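Local coordinates for periplasmic binding protein (Sulfurospirillum deleyianum, PDB 4PAG), which probably serves as the solute-binding protein of an ABC transporter, capturing its substrate in the periplasm for delivery to the membrane importer, at residues Y35-T40 with E142-L147; P48-D53 with H64-P69; E58-K63 with K263-W268; P273-I278 with Q306-V311; R277-H282 with D299-F304. One frame throughout, in Å; residues are numbered along the deposited sequence.

Contact 1 (Y35-T40 with E142-L147)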
# COMPACT_ATOMS: atom_id res chain seq x y z
N TYR A 35 -6.72 8.87 6.37
CA TYR A 35 -5.89 10.07 6.53
C TYR A 35 -6.05 11.03 5.34
O TYR A 35 -6.29 12.22 5.53
CB TYR A 35 -4.40 9.75 6.75
CG TYR A 35 -3.62 11.03 6.72
CD1 TYR A 35 -3.54 11.85 7.85
CD2 TYR A 35 -3.08 11.50 5.53
CE1 TYR A 35 -2.90 13.08 7.79
CE2 TYR A 35 -2.45 12.72 5.46
CZ TYR A 35 -2.36 13.51 6.59
OH TYR A 35 -1.71 14.72 6.51
N VAL A 36 -5.89 10.52 4.13
CA VAL A 36 -5.90 11.39 2.95
C VAL A 36 -7.29 11.94 2.63
O VAL A 36 -7.40 12.96 1.98
CB VAL A 36 -5.24 10.75 1.69
CG1 VAL A 36 -3.73 10.62 1.90
CG2 VAL A 36 -5.86 9.41 1.34
N ILE A 37 -8.35 11.27 3.09
CA ILE A 37 -9.70 11.82 2.97
C ILE A 37 -9.89 12.92 4.02
O ILE A 37 -10.17 14.07 3.68
CB ILE A 37 -10.79 10.73 3.09
CG1 ILE A 37 -10.66 9.72 1.95
CG2 ILE A 37 -12.19 11.35 3.07
CD1 ILE A 37 -11.47 8.46 2.16
N ASP A 38 -9.72 12.58 5.29
CA ASP A 38 -9.78 13.56 6.38
C ASP A 38 -9.27 12.92 7.66
O ASP A 38 -9.84 11.94 8.14
CB ASP A 38 -11.23 14.05 6.57
CG ASP A 38 -11.36 15.12 7.64
OD1 ASP A 38 -10.35 15.72 8.05
OD2 ASP A 38 -12.50 15.36 8.07
N ASP A 39 -8.18 13.46 8.21
CA ASP A 39 -7.59 12.90 9.42
C ASP A 39 -8.32 13.32 10.70
O ASP A 39 -8.16 12.69 11.74
CB ASP A 39 -6.11 13.27 9.51
CG ASP A 39 -5.88 14.76 9.64
OD1 ASP A 39 -6.48 15.52 8.85
OD2 ASP A 39 -5.09 15.16 10.53
N THR A 40 -9.13 14.37 10.60
CA THR A 40 -9.79 14.95 11.77
C THR A 40 -10.47 13.89 12.66
O THR A 40 -10.21 13.85 13.86
CB THR A 40 -10.79 16.05 11.37
OG1 THR A 40 -10.13 16.99 10.51
CG2 THR A 40 -11.31 16.78 12.58
N GLU A 142 -16.95 15.15 -1.76
CA GLU A 142 -16.19 15.88 -2.79
C GLU A 142 -14.70 15.57 -2.69
O GLU A 142 -14.05 15.38 -3.70
CB GLU A 142 -16.42 17.39 -2.72
CG GLU A 142 -17.82 17.85 -3.08
CD GLU A 142 -18.30 17.33 -4.42
OE1 GLU A 142 -17.48 17.25 -5.37
OE2 GLU A 142 -19.50 17.02 -4.53
N ARG A 143 -14.17 15.53 -1.47
CA ARG A 143 -12.78 15.16 -1.26
C ARG A 143 -12.51 13.73 -1.75
O ARG A 143 -11.59 13.51 -2.53
CB ARG A 143 -12.41 15.30 0.22
CG ARG A 143 -11.04 14.73 0.57
CD ARG A 143 -9.92 15.47 -0.11
NE ARG A 143 -8.61 14.95 0.26
CZ ARG A 143 -7.46 15.27 -0.34
NH1 ARG A 143 -7.43 16.14 -1.35
NH2 ARG A 143 -6.32 14.72 0.08
N ALA A 144 -13.31 12.77 -1.29
CA ALA A 144 -13.09 11.38 -1.65
C ALA A 144 -13.25 11.15 -3.16
O ALA A 144 -12.53 10.35 -3.75
CB ALA A 144 -14.04 10.46 -0.88
N ASN A 145 -14.21 11.86 -3.78
CA ASN A 145 -14.41 11.77 -5.22
C ASN A 145 -13.24 12.33 -6.04
O ASN A 145 -12.92 11.81 -7.11
CB ASN A 145 -15.72 12.45 -5.63
CG ASN A 145 -16.96 11.72 -5.11
OD1 ASN A 145 -16.89 10.61 -4.58
ND2 ASN A 145 -18.12 12.36 -5.26
N ALA A 146 -12.60 13.40 -5.55
CA ALA A 146 -11.42 13.96 -6.22
C ALA A 146 -10.29 12.92 -6.26
O ALA A 146 -9.67 12.69 -7.30
CB ALA A 146 -10.95 15.22 -5.53
N LEU A 147 -10.06 12.27 -5.12
CA LEU A 147 -9.05 11.21 -5.01
C LEU A 147 -9.38 10.02 -5.90
O LEU A 147 -8.48 9.49 -6.58
CB LEU A 147 -8.89 10.75 -3.56
CG LEU A 147 -8.52 11.82 -2.54
CD1 LEU A 147 -8.31 11.19 -1.17
CD2 LEU A 147 -7.28 12.57 -2.97

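Contact 2 (P48-D53 with H64-P69)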
# COMPACT_ATOMS: atom_id res chain seq x y z
N PRO A 48 3.29 2.53 14.82
CA PRO A 48 4.02 3.80 14.92
C PRO A 48 4.06 4.52 13.59
O PRO A 48 4.29 3.88 12.55
CB PRO A 48 5.44 3.36 15.33
CG PRO A 48 5.27 2.02 15.96
CD PRO A 48 4.06 1.39 15.34
N GLN A 49 3.83 5.82 13.61
CA GLN A 49 3.69 6.61 12.38
C GLN A 49 4.97 6.61 11.53
O GLN A 49 4.91 6.67 10.30
CB GLN A 49 3.29 8.04 12.71
CG GLN A 49 1.85 8.18 13.19
CD GLN A 49 1.69 8.03 14.69
OE1 GLN A 49 2.42 7.27 15.36
NE2 GLN A 49 0.71 8.75 15.24
N THR A 50 6.12 6.56 12.20
CA THR A 50 7.40 6.38 11.53
C THR A 50 7.95 5.04 11.96
O THR A 50 8.05 4.76 13.15
CB THR A 50 8.42 7.47 11.91
OG1 THR A 50 8.62 7.44 13.32
CG2 THR A 50 7.92 8.82 11.51
N ASN A 51 8.27 4.21 10.98
CA ASN A 51 8.76 2.88 11.25
C ASN A 51 9.71 2.48 10.12
O ASN A 51 10.10 3.32 9.30
CB ASN A 51 7.59 1.90 11.43
CG ASN A 51 6.64 1.87 10.23
OD1 ASN A 51 7.07 1.67 9.10
ND2 ASN A 51 5.35 2.07 10.49
N LYS A 52 10.10 1.22 10.07
CA LYS A 52 11.08 0.78 9.08
C LYS A 52 10.60 0.96 7.62
O LYS A 52 11.40 1.20 6.72
CB LYS A 52 11.46 -0.68 9.33
CG LYS A 52 12.70 -1.13 8.58
CD LYS A 52 13.23 -2.43 9.15
CE LYS A 52 14.30 -3.03 8.24
NZ LYS A 52 14.98 -4.19 8.86
N ASP A 53 9.30 0.84 7.41
CA ASP A 53 8.73 0.80 6.06
C ASP A 53 8.08 2.12 5.64
O ASP A 53 7.70 2.30 4.47
CB ASP A 53 7.70 -0.33 5.99
CG ASP A 53 8.29 -1.69 6.32
OD1 ASP A 53 9.28 -2.09 5.66
OD2 ASP A 53 7.78 -2.37 7.24
N HIS A 64 -1.54 16.64 13.83
CA HIS A 64 -2.61 15.86 14.49
C HIS A 64 -2.40 14.37 14.28
O HIS A 64 -2.41 13.61 15.25
CB HIS A 64 -4.00 16.26 13.98
CG HIS A 64 -5.10 15.36 14.48
ND1 HIS A 64 -5.55 15.39 15.78
CD2 HIS A 64 -5.84 14.42 13.85
CE1 HIS A 64 -6.52 14.50 15.94
NE2 HIS A 64 -6.71 13.90 14.78
N PHE A 65 -2.21 13.96 13.03
CA PHE A 65 -2.02 12.55 12.71
C PHE A 65 -0.77 11.99 13.38
O PHE A 65 -0.82 10.89 13.91
CB PHE A 65 -1.96 12.32 11.19
CG PHE A 65 -1.76 10.88 10.80
CD1 PHE A 65 -2.84 10.01 10.74
CD2 PHE A 65 -0.51 10.40 10.47
CE1 PHE A 65 -2.68 8.69 10.36
CE2 PHE A 65 -0.33 9.07 10.09
CZ PHE A 65 -1.42 8.22 10.03
N MSE A 66 0.32 12.75 13.37
CA MSE A 66 1.60 12.29 13.94
C MSE A 66 1.54 12.13 15.43
O MSE A 66 2.36 11.40 15.99
CB MSE A 66 2.75 13.25 13.64
CG MSE A 66 3.07 13.37 12.16
SE MSE A 66 3.67 11.67 11.37
CE MSE A 66 5.37 11.54 12.36
N GLU A 67 0.60 12.79 16.09
CA GLU A 67 0.47 12.72 17.55
C GLU A 67 -0.60 11.74 18.05
O GLU A 67 -0.79 11.60 19.25
CB GLU A 67 0.21 14.12 18.12
CG GLU A 67 1.40 15.07 17.93
CD GLU A 67 1.09 16.51 18.27
OE1 GLU A 67 -0.09 16.90 18.29
OE2 GLU A 67 2.06 17.27 18.50
N LEU A 68 -1.29 11.05 17.14
CA LEU A 68 -2.32 10.09 17.54
C LEU A 68 -1.72 8.90 18.26
O LEU A 68 -0.59 8.50 17.96
CB LEU A 68 -3.09 9.56 16.32
CG LEU A 68 -4.00 10.53 15.57
CD1 LEU A 68 -4.49 9.89 14.28
CD2 LEU A 68 -5.17 10.96 16.45
N PRO A 69 -2.46 8.32 19.22
CA PRO A 69 -1.96 7.14 19.92
C PRO A 69 -2.10 5.89 19.07
O PRO A 69 -2.90 5.85 18.14
CB PRO A 69 -2.85 7.06 21.15
CG PRO A 69 -4.15 7.63 20.68
CD PRO A 69 -3.75 8.77 19.78
O HOH W 1 2.46 7.27 18.13

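Contact 3 (E58-K63 with K263-W268). With HIS (histidine), chain E.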
# COMPACT_ATOMS: atom_id res chain seq x y z
N GLU A 58 6.71 13.43 9.39
CA GLU A 58 6.58 14.80 9.90
C GLU A 58 6.70 15.86 8.80
O GLU A 58 6.19 16.97 8.94
CB GLU A 58 7.57 15.06 11.05
CG GLU A 58 9.04 15.16 10.65
CD GLU A 58 9.69 13.81 10.35
OE1 GLU A 58 9.04 12.76 10.57
OE2 GLU A 58 10.86 13.81 9.90
N LYS A 59 7.36 15.51 7.70
CA LYS A 59 7.51 16.43 6.58
C LYS A 59 6.28 16.44 5.65
O LYS A 59 6.09 17.39 4.89
CB LYS A 59 8.76 16.06 5.76
CG LYS A 59 10.05 15.92 6.59
CD LYS A 59 10.57 17.25 7.10
CE LYS A 59 11.07 18.13 5.95
NZ LYS A 59 11.86 19.31 6.40
N PHE A 60 5.44 15.40 5.73
CA PHE A 60 4.33 15.21 4.78
C PHE A 60 2.93 15.15 5.41
O PHE A 60 1.95 15.39 4.72
CB PHE A 60 4.55 13.92 4.00
CG PHE A 60 5.74 13.95 3.08
CD1 PHE A 60 5.61 14.42 1.79
CD2 PHE A 60 6.97 13.47 3.50
CE1 PHE A 60 6.70 14.44 0.94
CE2 PHE A 60 8.07 13.49 2.64
CZ PHE A 60 7.93 13.97 1.37
N LEU A 61 2.85 14.83 6.70
CA LEU A 61 1.57 14.54 7.36
C LEU A 61 1.27 15.57 8.44
O LEU A 61 2.17 16.21 8.99
CB LEU A 61 1.63 13.15 8.00
CG LEU A 61 2.02 11.99 7.08
CD1 LEU A 61 2.22 10.72 7.90
CD2 LEU A 61 0.98 11.78 5.99
N SER A 62 -0.02 15.72 8.74
CA SER A 62 -0.45 16.70 9.73
C SER A 62 0.12 16.37 11.11
O SER A 62 0.36 15.21 11.44
CB SER A 62 -1.97 16.75 9.81
OG SER A 62 -2.48 15.57 10.41
N LYS A 63 0.35 17.41 11.91
CA LYS A 63 0.78 17.22 13.28
C LYS A 63 -0.25 16.39 14.07
O LYS A 63 0.13 15.53 14.86
CB LYS A 63 1.02 18.57 13.96
CG LYS A 63 1.86 18.48 15.22
CD LYS A 63 2.81 19.66 15.34
CE LYS A 63 3.47 19.72 16.71
NZ LYS A 63 2.49 20.04 17.79
N LYS A 263 9.45 5.45 0.59
CA LYS A 263 8.74 5.21 1.85
C LYS A 263 8.15 6.45 2.50
O LYS A 263 7.55 6.34 3.57
CB LYS A 263 9.69 4.54 2.84
CG LYS A 263 10.16 3.18 2.38
CD LYS A 263 11.28 2.63 3.22
CE LYS A 263 11.66 1.26 2.71
NZ LYS A 263 12.40 1.33 1.42
N SER A 264 8.30 7.62 1.87
CA SER A 264 7.96 8.89 2.50
C SER A 264 6.67 9.50 1.94
O SER A 264 6.63 9.87 0.76
CB SER A 264 9.12 9.88 2.32
OG SER A 264 10.31 9.36 2.90
N PRO A 265 5.62 9.63 2.77
CA PRO A 265 5.49 9.24 4.17
C PRO A 265 4.94 7.82 4.37
O PRO A 265 5.01 7.28 5.48
CB PRO A 265 4.49 10.26 4.70
CG PRO A 265 3.56 10.43 3.55
CD PRO A 265 4.44 10.39 2.32
N PHE A 266 4.36 7.25 3.31
CA PHE A 266 3.84 5.90 3.34
C PHE A 266 4.56 5.11 2.23
O PHE A 266 4.88 5.66 1.18
CB PHE A 266 2.34 5.86 3.03
CG PHE A 266 1.47 6.68 3.94
CD1 PHE A 266 1.78 6.88 5.28
CD2 PHE A 266 0.27 7.20 3.45
CE1 PHE A 266 0.92 7.62 6.10
CE2 PHE A 266 -0.59 7.92 4.26
CZ PHE A 266 -0.26 8.13 5.60
N ASN A 267 4.76 3.82 2.46
CA ASN A 267 5.43 2.97 1.48
C ASN A 267 4.66 2.93 0.15
O ASN A 267 3.43 2.79 0.14
CB ASN A 267 5.55 1.56 2.05
CG ASN A 267 6.60 0.73 1.34
OD1 ASN A 267 6.39 0.26 0.20
ND2 ASN A 267 7.72 0.51 2.01
N TRP A 268 5.39 3.05 -0.96
CA TRP A 268 4.77 3.10 -2.28
C TRP A 268 4.21 1.76 -2.76
O TRP A 268 3.37 1.75 -3.65
CB TRP A 268 5.75 3.65 -3.33
CG TRP A 268 5.96 5.13 -3.28
CD1 TRP A 268 5.69 5.97 -2.23
CD2 TRP A 268 6.51 5.96 -4.31
NE1 TRP A 268 6.02 7.25 -2.55
CE2 TRP A 268 6.53 7.28 -3.82
CE3 TRP A 268 6.99 5.71 -5.60
CZ2 TRP A 268 7.00 8.35 -4.58
CZ3 TRP A 268 7.46 6.78 -6.35
CH2 TRP A 268 7.46 8.08 -5.84
N HIS E . 16.45 5.58 0.86
CA HIS E . 15.04 5.40 1.28
C HIS E . 14.94 4.37 2.39
O HIS E . 14.51 3.22 2.23
CB HIS E . 14.16 5.01 0.10
CG HIS E . 14.37 5.86 -1.11
ND1 HIS E . 14.18 5.39 -2.40
CD2 HIS E . 14.76 7.15 -1.24
CE1 HIS E . 14.44 6.36 -3.26
NE2 HIS E . 14.79 7.44 -2.58
OXT HIS E . 15.31 4.69 3.51

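Contact 4 (P273-I278 with Q306-V311)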
# COMPACT_ATOMS: atom_id res chain seq x y z
N PRO A 273 0.22 -2.64 2.12
CA PRO A 273 -0.53 -2.44 0.88
C PRO A 273 -1.45 -1.24 1.11
O PRO A 273 -2.04 -1.13 2.18
CB PRO A 273 -1.36 -3.72 0.74
CG PRO A 273 -0.83 -4.68 1.72
CD PRO A 273 -0.12 -3.91 2.78
N SER A 274 -1.53 -0.33 0.16
CA SER A 274 -2.39 0.84 0.31
C SER A 274 -2.64 1.54 -1.02
O SER A 274 -2.07 1.18 -2.05
CB SER A 274 -1.76 1.85 1.29
OG SER A 274 -0.75 2.62 0.65
N PHE A 275 -3.49 2.55 -0.95
CA PHE A 275 -3.78 3.43 -2.08
C PHE A 275 -2.51 4.05 -2.72
O PHE A 275 -2.57 4.51 -3.86
CB PHE A 275 -4.70 4.56 -1.62
CG PHE A 275 -4.00 5.60 -0.82
CD1 PHE A 275 -3.86 5.45 0.55
CD2 PHE A 275 -3.42 6.70 -1.44
CE1 PHE A 275 -3.17 6.41 1.29
CE2 PHE A 275 -2.74 7.65 -0.71
CZ PHE A 275 -2.62 7.51 0.66
N MSE A 276 -1.40 4.09 -1.99
CA MSE A 276 -0.13 4.60 -2.56
C MSE A 276 0.25 3.85 -3.83
O MSE A 276 1.00 4.38 -4.67
CB MSE A 276 1.03 4.45 -1.58
CG MSE A 276 0.91 5.27 -0.31
SE MSE A 276 0.92 7.21 -0.65
CE MSE A 276 2.77 7.42 -1.30
N ARG A 277 -0.27 2.63 -3.98
CA ARG A 277 -0.03 1.82 -5.18
C ARG A 277 -0.53 2.45 -6.48
O ARG A 277 -0.02 2.14 -7.56
CB ARG A 277 -0.65 0.43 -5.01
CG ARG A 277 0.09 -0.41 -4.00
CD ARG A 277 -0.70 -1.62 -3.53
NE ARG A 277 0.20 -2.51 -2.81
CZ ARG A 277 -0.07 -3.76 -2.45
NH1 ARG A 277 -1.25 -4.32 -2.69
NH2 ARG A 277 0.88 -4.46 -1.82
N ILE A 278 -1.52 3.33 -6.36
CA ILE A 278 -1.95 4.16 -7.49
C ILE A 278 -0.74 4.82 -8.17
O ILE A 278 -0.66 4.86 -9.40
CB ILE A 278 -2.96 5.22 -7.01
CG1 ILE A 278 -4.28 4.53 -6.64
CG2 ILE A 278 -3.21 6.28 -8.08
CD1 ILE A 278 -5.11 5.31 -5.64
N GLN A 306 0.49 16.44 -4.56
CA GLN A 306 -0.24 17.70 -4.42
C GLN A 306 -1.67 17.44 -3.96
O GLN A 306 -2.13 18.07 -3.01
CB GLN A 306 -0.25 18.49 -5.73
CG GLN A 306 -0.69 19.94 -5.56
CD GLN A 306 -2.19 20.16 -5.58
OE1 GLN A 306 -2.95 19.37 -6.15
NE2 GLN A 306 -2.63 21.26 -4.96
N LEU A 307 -2.34 16.51 -4.62
CA LEU A 307 -3.75 16.24 -4.35
C LEU A 307 -3.92 15.41 -3.08
O LEU A 307 -4.71 15.77 -2.19
CB LEU A 307 -4.40 15.53 -5.54
CG LEU A 307 -5.87 15.11 -5.36
CD1 LEU A 307 -6.75 16.33 -5.14
CD2 LEU A 307 -6.36 14.30 -6.55
N PHE A 308 -3.18 14.30 -2.98
CA PHE A 308 -3.35 13.38 -1.85
C PHE A 308 -2.82 13.92 -0.53
O PHE A 308 -3.45 13.72 0.51
CB PHE A 308 -2.75 11.99 -2.16
CG PHE A 308 -3.64 11.14 -3.01
CD1 PHE A 308 -3.74 11.38 -4.37
CD2 PHE A 308 -4.42 10.13 -2.45
CE1 PHE A 308 -4.58 10.62 -5.17
CE2 PHE A 308 -5.26 9.36 -3.25
CZ PHE A 308 -5.34 9.61 -4.61
N PHE A 309 -1.69 14.63 -0.56
CA PHE A 309 -1.04 15.10 0.67
C PHE A 309 -1.05 16.61 0.84
O PHE A 309 -0.74 17.11 1.92
CB PHE A 309 0.40 14.55 0.75
CG PHE A 309 0.46 13.06 0.92
CD1 PHE A 309 0.15 12.48 2.14
CD2 PHE A 309 0.82 12.23 -0.14
CE1 PHE A 309 0.18 11.10 2.31
CE2 PHE A 309 0.86 10.85 0.02
CZ PHE A 309 0.54 10.29 1.25
N GLY A 310 -1.40 17.36 -0.21
CA GLY A 310 -1.36 18.81 -0.16
C GLY A 310 0.06 19.34 -0.10
O GLY A 310 0.31 20.39 0.48
N VAL A 311 0.99 18.61 -0.71
CA VAL A 311 2.42 18.92 -0.61
C VAL A 311 3.01 19.18 -1.99
O VAL A 311 2.81 18.39 -2.91
CB VAL A 311 3.18 17.78 0.07
CG1 VAL A 311 4.68 18.00 -0.01
CG2 VAL A 311 2.74 17.65 1.52

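Contact 5 (R277-H282 with D299-F304)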
# COMPACT_ATOMS: atom_id res chain seq x y z
N ARG A 277 -0.27 2.63 -3.98
CA ARG A 277 -0.03 1.82 -5.18
C ARG A 277 -0.53 2.45 -6.48
O ARG A 277 -0.02 2.14 -7.56
CB ARG A 277 -0.65 0.43 -5.01
CG ARG A 277 0.09 -0.41 -4.00
CD ARG A 277 -0.70 -1.62 -3.53
NE ARG A 277 0.20 -2.51 -2.81
CZ ARG A 277 -0.07 -3.76 -2.45
NH1 ARG A 277 -1.25 -4.32 -2.69
NH2 ARG A 277 0.88 -4.46 -1.82
N ILE A 278 -1.52 3.33 -6.36
CA ILE A 278 -1.95 4.16 -7.49
C ILE A 278 -0.74 4.82 -8.17
O ILE A 278 -0.66 4.86 -9.40
CB ILE A 278 -2.96 5.22 -7.01
CG1 ILE A 278 -4.28 4.53 -6.64
CG2 ILE A 278 -3.21 6.28 -8.08
CD1 ILE A 278 -5.11 5.31 -5.64
N LEU A 279 0.18 5.32 -7.36
CA LEU A 279 1.43 5.91 -7.86
C LEU A 279 2.54 4.86 -7.94
O LEU A 279 3.30 4.83 -8.91
CB LEU A 279 1.87 7.05 -6.94
CG LEU A 279 3.20 7.72 -7.25
CD1 LEU A 279 3.13 8.45 -8.57
CD2 LEU A 279 3.58 8.67 -6.13
N GLY A 280 2.64 4.03 -6.91
CA GLY A 280 3.71 3.04 -6.82
C GLY A 280 3.77 2.08 -7.99
O GLY A 280 4.85 1.69 -8.42
N ALA A 281 2.61 1.67 -8.50
CA ALA A 281 2.58 0.76 -9.65
C ALA A 281 3.10 1.46 -10.91
O ALA A 281 3.74 0.83 -11.75
CB ALA A 281 1.18 0.22 -9.87
N HIS A 282 2.85 2.76 -11.04
CA HIS A 282 3.45 3.54 -12.13
C HIS A 282 4.96 3.62 -11.99
O HIS A 282 5.70 3.43 -12.97
CB HIS A 282 2.85 4.94 -12.21
CG HIS A 282 1.60 5.01 -13.02
ND1 HIS A 282 1.61 5.12 -14.39
CD2 HIS A 282 0.30 4.97 -12.66
CE1 HIS A 282 0.37 5.14 -14.84
NE2 HIS A 282 -0.45 5.05 -13.80
N ASP A 299 6.43 13.82 -12.94
CA ASP A 299 5.22 14.64 -12.98
C ASP A 299 4.02 13.96 -12.31
O ASP A 299 3.20 14.63 -11.68
CB ASP A 299 4.86 15.02 -14.42
CG ASP A 299 5.88 15.96 -15.05
OD1 ASP A 299 6.76 16.48 -14.32
OD2 ASP A 299 5.78 16.19 -16.27
N LYS A 300 3.91 12.65 -12.46
CA LYS A 300 2.89 11.88 -11.72
C LYS A 300 3.10 11.96 -10.20
O LYS A 300 2.14 12.13 -9.45
CB LYS A 300 2.87 10.43 -12.17
CG LYS A 300 2.32 10.26 -13.57
CD LYS A 300 1.87 8.84 -13.84
CE LYS A 300 0.94 8.78 -15.05
NZ LYS A 300 -0.40 9.35 -14.74
N VAL A 301 4.35 11.85 -9.76
CA VAL A 301 4.65 12.00 -8.34
C VAL A 301 4.18 13.37 -7.85
O VAL A 301 3.51 13.47 -6.82
CB VAL A 301 6.16 11.81 -8.02
CG1 VAL A 301 6.42 11.96 -6.53
CG2 VAL A 301 6.66 10.45 -8.49
N LYS A 302 4.52 14.42 -8.60
CA LYS A 302 4.17 15.78 -8.19
C LYS A 302 2.67 15.98 -8.09
O LYS A 302 2.20 16.51 -7.09
CB LYS A 302 4.80 16.83 -9.14
CG LYS A 302 6.26 17.12 -8.84
CD LYS A 302 6.88 17.98 -9.94
CE LYS A 302 8.27 18.48 -9.56
NZ LYS A 302 8.29 19.90 -9.13
N ALA A 303 1.92 15.52 -9.10
CA ALA A 303 0.46 15.66 -9.10
C ALA A 303 -0.18 14.84 -7.99
O ALA A 303 -1.10 15.30 -7.32
CB ALA A 303 -0.11 15.25 -10.45
N PHE A 304 0.31 13.62 -7.79
CA PHE A 304 -0.23 12.74 -6.77
C PHE A 304 -0.02 13.33 -5.36
O PHE A 304 -0.96 13.38 -4.55
CB PHE A 304 0.40 11.35 -6.90
CG PHE A 304 -0.17 10.34 -5.95
CD1 PHE A 304 0.37 10.18 -4.69
CD2 PHE A 304 -1.25 9.54 -6.33
CE1 PHE A 304 -0.14 9.25 -3.82
CE2 PHE A 304 -1.77 8.60 -5.45
CZ PHE A 304 -1.21 8.46 -4.19

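Contact 1 (Y35-T40 with E142-L147)
Arg143, in the first turn of helix 141-163, reaches across to the end of helix 28-37 and takes hold of the Val36 carbonyl. Its CB points toward the other helix, and with CG anti to the backbone N (chi1 171°) that carbon comes 3.3 Å from Ile37 O. Beyond the bend at chi2, CD passes by both carbonyl oxygens. NE and NH2 then converge side-on on a single acceptor: Val36 O lies 2.9 Å from Arg143 NE and 2.8 Å from Arg143 NH2, in the guanidinium plane. NH1 turns elsewhere and bonds Leu307 O. Leu147 CD2 covers one guanidinium face, 3.7 Å above its centre, while Leu147 CD1 meets Val36 CG2 at 3.9 Å and also touches Ile37 CG1. An alanine in place of Arg143 would probably leave Val36 O without its two guanidinium donors and open a gap beside Leu147. A delocalised positive charge thus meets the carbonyl end of helix 28-37, where the helix dipole is likely to favour it.

Contact 2 (P48-D53 with H64-P69)
Phe65, in the last turn of helix 63-66, presents its backbone oxygen to the side-chain amide of Gln49: Gln49 NE2 donates to Phe65 O over 2.9 Å in a nearly straight bond (164°), with the acceptor in the amide plane. Phe65 O also receives Leu68 N. The Phe65 ring stands almost perpendicular to the Gln49 amide, with CE2 3.9 Å from Gln49 CG. Met66, a selenomethionine, bends at chi2 and chi3 (-63° and -67°), which brings SE and CE against segment 48-53: SE lies 3.9 Å from Gln49 CB and CE 3.8 Å from Thr50 CG2. The Met66 carbonyl is near NE2 but badly angled for a bond. At Leu68 the second Gln49 NE2 hydrogen is taken up by Leu68 O at 3.0 Å, the donor tilted from that carbonyl plane. A water lies 2.8 Å from Gln49 OE1 and farther from Leu68 O. One amide nitrogen thus serves two carbonyls, tying the loop before helix 57-60 to the end of helix 63-66.

Contact 3 (E58-K63 with K263-W268)
Phe60 and Leu61 pack together on Pro265, whose ring centres the dense part of this contact. Pro265 CG lies 3.7 Å from Phe60 CB and 3.8 Å from Leu61 CD2, while Pro265 CD makes a CH-pi contact over the Phe60 face, 4.3 Å from the ring centroid and 28° off its normal. The peptide bond before Pro265 is cis, and Ser264 shares the same face of Phe60: its carbonyl oxygen sits above the ring centre, and Ser264 CB touches Phe60 CE2 at 3.8 Å. Leu61 CG, anti to the carbonyl carbon (chi1 -54°), comes to 3.8 Å from Pro265 CB, and Leu61 CD1 reaches on to 3.8 Å from Phe266 CE1. An alanine in place of Leu61 would probably open a gap beside Pro265 and the Phe266 ring, which lose the two methyls packed on them.

Segment 263-268 follows strand 258-260, at one edge of the four-stranded parallel sheet, and brings the chain back against residues near its start, consistent with the two-lobed architecture of periplasmic binding proteins. No hydrogen bond crosses the interface. On the exposed side, Glu58, Lys59 and Lys63 stay clear of the packing, and Lys63 salt-bridges Glu67. At the start of segment 263-268, buried Lys263 extends to the pocket, where its NZ donates to O of the bound histidine at 2.9 Å and also bonds the Gln233 and Val261 carbonyls.

Contact 4 (P273-I278 with Q306-V311)
The Phe275 and Phe308 rings lie almost parallel, their planes 10° apart, but are displaced in their planes, so that little of one ring faces the other, with centroids 5.5 Å apart. Their closest atoms are Phe275 CE2 and Phe308 CD2, at 3.5 Å. Met276 CG rests above one face of Phe275 near its rim, and Phe309 CZ comes to the Phe275 edge. Phe309 in turn receives the selenium of Met276, a selenomethionine, at its own edge and in the ring plane: SE is 3.6 Å from Phe309 CZ, a Met-aromatic contact. The aromatic cluster joins the turn leading into helix 277-288 to the end of helix 297-309, with Val36 of helix 28-37 against all three phenylalanines. Phe275 CG, between the backbone N and the carbonyl carbon (chi1 75°), is directed at Phe308 from a type I turn spanning Ser274 to Arg277. Ser274 OG accepts from Met276 N at 3.1 Å, a capping bond in that turn. Further along, Ile278 CD1 touches Phe308 CZ more loosely, at 4.4 Å.

Contact 5 (R277-H282 with D299-F304)
Leu279 sets its CB squarely over the face of the Phe304 ring, 3.9 Å from the centroid and 8° off the normal, a CH-pi contact. Phe304 CG, anti to its backbone N (chi1 -175°), points across the seam and carries the ring against Leu279. Beyond CB the two side chains of Leu279 and Phe304 run at a slant, and Leu279 CD2 comes 3.8 Å from Phe304 CD1. The other methyl, CD1, reaches the neighbouring turn, 4.1 Å from Val301 CG2 and close to the Val301 backbone. Ile278 approaches Phe304 at about a right angle, placing CG2 3.8 Å from CE2 of that ring. These residues line the seam of an antiparallel helical hairpin formed by helices 277-288 and 297-309; the axes of the short segments are 10.3 Å apart at 174°. One turn on, the Lys300 aliphatic chain lies across a face of His282, with CE 3.6 Å above the ring plane and offset toward its rim. The polar ends find partners beyond the hairpin: Lys300 NZ forms a salt bridge with Glu157, while His282 ND1 and NE2 bond Tyr293 OH and Tyr154 O.

Contacts 4 and 5 follow one helix pair, with centres about 8 Å apart and shared residues Arg277 and Ile278; Phe304 of contact 5 touches Phe275 and Met276 of contact 4. Contact 1 lies about 10 Å from contact 4, centre to centre, and meets it where Val36 CG1 packs against Phe275 CZ. Contact 3, its centre also about 10 Å from that of contact 4, packs Pro265 on Phe309 and Trp268 on Met276. Contact 2 lies about 9 Å from contact 3, centre to centre, and Asp53 O bonds Asn267 ND2 between them. Contact 3 alone supplies a pocket residue, Lys263; the side chains of Val301, Thr50 and Met276 remain about 10, 11 and 12 Å from the bound histidine.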